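Coiled-coil and C2 domain-containing protein 1-like (Drosophila melanogaster, PDB 6EI6) binds phosphatidylinositol monophosphates and regulates the ESCRT pathway in endosomal protein sorting, probably by preventing inappropriate polymerisation of the ESCRT-III component shrub. Local coordinates at residues 120-124 with 142-146. Sequence-based numbering, arbitrary orientation.
Sequences LEIVV and VRVEF. With SO4 (sulfate ion), chain D.
Leu120 meets the Phe146 ring from the opposite direction, both methyls near one ring corner, with CD2 3.4 Å from Phe146 CE2. The ring reaches strand 119-128 because its CG stands anti to the backbone N (chi1 -179°). Ile122 sends CD1 between Val144 CG1 and Phe146 CD2, 3.8 Å from each, sliding past the valine and approaching the ring obliquely. An alanine in place of Phe146 would probably open a gap opposite the Leu120 methyls and deprive Ile122 CD1 of its ring contact, leaving Val144 CG1 as its main partner. Val124 divides its branches: CG1 meets Val142 CG2 tip to tip at 4.0 Å, while CG2 slides past Val144, touching its CG2. The segments, one from each sheet of the C2 beta-sandwich, meet through apolar side chains without hydrogen bonds; the axes of 120-124 and 142-145 approach to 9.6 Å, 160° between their N-to-C directions. On the outer side, Arg143 NH1 makes a weak hydrogen bond to sulfate O1 at the guanidinium edge, in its plane; Lys157 also binds this ion. Strand 119-128 lies between 171-176 and 241-249, strand 140-145 between 155-157 and 192-199; from 192-199, Phe195 packs on Ile122, and Val193 on Val144 and Phe146.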
loop_
_atom_site.group_PDB
_atom_site.type_symbol
_atom_site.label_atom_id
_atom_site.label_comp_id
_atom_site.label_asym_id
_atom_site.label_seq_id
_atom_site.Cartn_x
_atom_site.Cartn_y
_atom_site.Cartn_z
ATOM N N LEU A 120 9.047 9.303 3.682
ATOM C CA LEU A 120 8.646 8.243 2.776
ATOM C C LEU A 120 9.903 7.592 2.225
ATOM O O LEU A 120 10.824 8.289 1.792
ATOM C CB LEU A 120 7.780 8.792 1.646
ATOM C CG LEU A 120 7.294 7.721 0.681
ATOM C CD1 LEU A 120 5.834 7.923 0.304
ATOM C CD2 LEU A 120 8.175 7.743 -0.547
ATOM N N GLU A 121 9.938 6.265 2.244
ATOM C CA GLU A 121 11.059 5.501 1.722
ATOM C C GLU A 121 10.646 4.753 0.457
ATOM O O GLU A 121 9.563 4.161 0.402
ATOM C CB GLU A 121 11.572 4.509 2.765
ATOM C CG GLU A 121 12.798 3.744 2.310
ATOM C CD GLU A 121 13.320 2.811 3.367
ATOM O OE1 GLU A 121 14.268 3.209 4.088
ATOM O OE2 GLU A 121 12.770 1.685 3.480
ATOM N N ILE A 122 11.520 4.769 -0.558
ATOM C CA ILE A 122 11.334 4.009 -1.795
ATOM C C ILE A 122 12.460 2.990 -1.904
ATOM O O ILE A 122 13.633 3.332 -1.708
ATOM C CB ILE A 122 11.306 4.921 -3.030
ATOM C CG1 ILE A 122 10.100 5.841 -2.954
ATOM C CG2 ILE A 122 11.255 4.095 -4.303
ATOM C CD1 ILE A 122 10.213 7.045 -3.840
ATOM N N VAL A 123 12.107 1.741 -2.198
ATOM C CA VAL A 123 13.072 0.658 -2.330
ATOM C C VAL A 123 12.945 0.092 -3.733
ATOM O O VAL A 123 11.879 -0.418 -4.106
ATOM C CB VAL A 123 12.844 -0.445 -1.292
ATOM C CG1 VAL A 123 13.919 -1.498 -1.417
ATOM C CG2 VAL A 123 12.807 0.140 0.126
ATOM N N VAL A 124 14.018 0.193 -4.514
ATOM C CA VAL A 124 14.104 -0.481 -5.803
ATOM C C VAL A 124 14.765 -1.827 -5.528
ATOM O O VAL A 124 15.940 -1.889 -5.166
ATOM C CB VAL A 124 14.885 0.348 -6.834
ATOM C CG1 VAL A 124 14.780 -0.267 -8.223
ATOM C CG2 VAL A 124 14.375 1.783 -6.872
ATOM N N VAL A 142 17.955 2.395 -12.617
ATOM C CA VAL A 142 16.560 2.814 -12.509
ATOM C C VAL A 142 16.518 4.243 -11.984
ATOM O O VAL A 142 17.156 4.552 -10.975
ATOM C CB VAL A 142 15.754 1.866 -11.594
ATOM C CG1 VAL A 142 14.274 2.202 -11.634
ATOM C CG2 VAL A 142 15.993 0.414 -11.968
ATOM N N ARG A 143 15.787 5.111 -12.678
ATOM C CA ARG A 143 15.501 6.455 -12.207
ATOM C C ARG A 143 14.177 6.479 -11.459
ATOM O O ARG A 143 13.203 5.847 -11.880
ATOM C CB ARG A 143 15.410 7.437 -13.368
ATOM C CG ARG A 143 16.652 7.552 -14.205
ATOM C CD ARG A 143 16.563 8.785 -15.116
ATOM N NE ARG A 143 17.798 8.990 -15.865
ATOM C CZ ARG A 143 18.941 9.426 -15.333
ATOM N NH1 ARG A 143 19.028 9.707 -14.031
ATOM N NH2 ARG A 143 20.008 9.575 -16.112
ATOM N N VAL A 144 14.136 7.236 -10.365
ATOM C CA VAL A 144 12.962 7.344 -9.509
ATOM C C VAL A 144 12.536 8.798 -9.479
ATOM O O VAL A 144 13.364 9.686 -9.250
ATOM C CB VAL A 144 13.246 6.841 -8.084
ATOM C CG1 VAL A 144 11.997 7.032 -7.206
ATOM C CG2 VAL A 144 13.717 5.376 -8.107
ATOM N N GLU A 145 11.256 9.041 -9.705
ATOM C CA GLU A 145 10.701 10.384 -9.725
ATOM C C GLU A 145 9.501 10.419 -8.786
ATOM O O GLU A 145 8.501 9.738 -9.028
ATOM C CB GLU A 145 10.307 10.775 -11.145
ATOM C CG GLU A 145 9.680 12.147 -11.261
ATOM C CD GLU A 145 9.631 12.618 -12.683
ATOM O OE1 GLU A 145 9.952 11.814 -13.582
ATOM O OE2 GLU A 145 9.265 13.788 -12.907
ATOM N N PHE A 146 9.611 11.193 -7.708
ATOM C CA PHE A 146 8.578 11.289 -6.678
ATOM C C PHE A 146 8.015 12.706 -6.660
ATOM O O PHE A 146 8.779 13.659 -6.434
ATOM C CB PHE A 146 9.157 10.921 -5.300
ATOM C CG PHE A 146 8.141 10.964 -4.201
ATOM C CD1 PHE A 146 7.711 12.176 -3.674
ATOM C CD2 PHE A 146 7.579 9.795 -3.724
ATOM C CE1 PHE A 146 6.743 12.217 -2.693
ATOM C CE2 PHE A 146 6.608 9.830 -2.739
ATOM C CZ PHE A 146 6.192 11.041 -2.221
HETATM S S SO4 D . 22.127 12.614 -14.345
HETATM O O1 SO4 D . 22.097 11.295 -13.703
HETATM O O2 SO4 D . 21.126 13.488 -13.718
HETATM O O3 SO4 D . 23.464 13.209 -14.197
HETATM O O4 SO4 D . 21.825 12.462 -15.771
#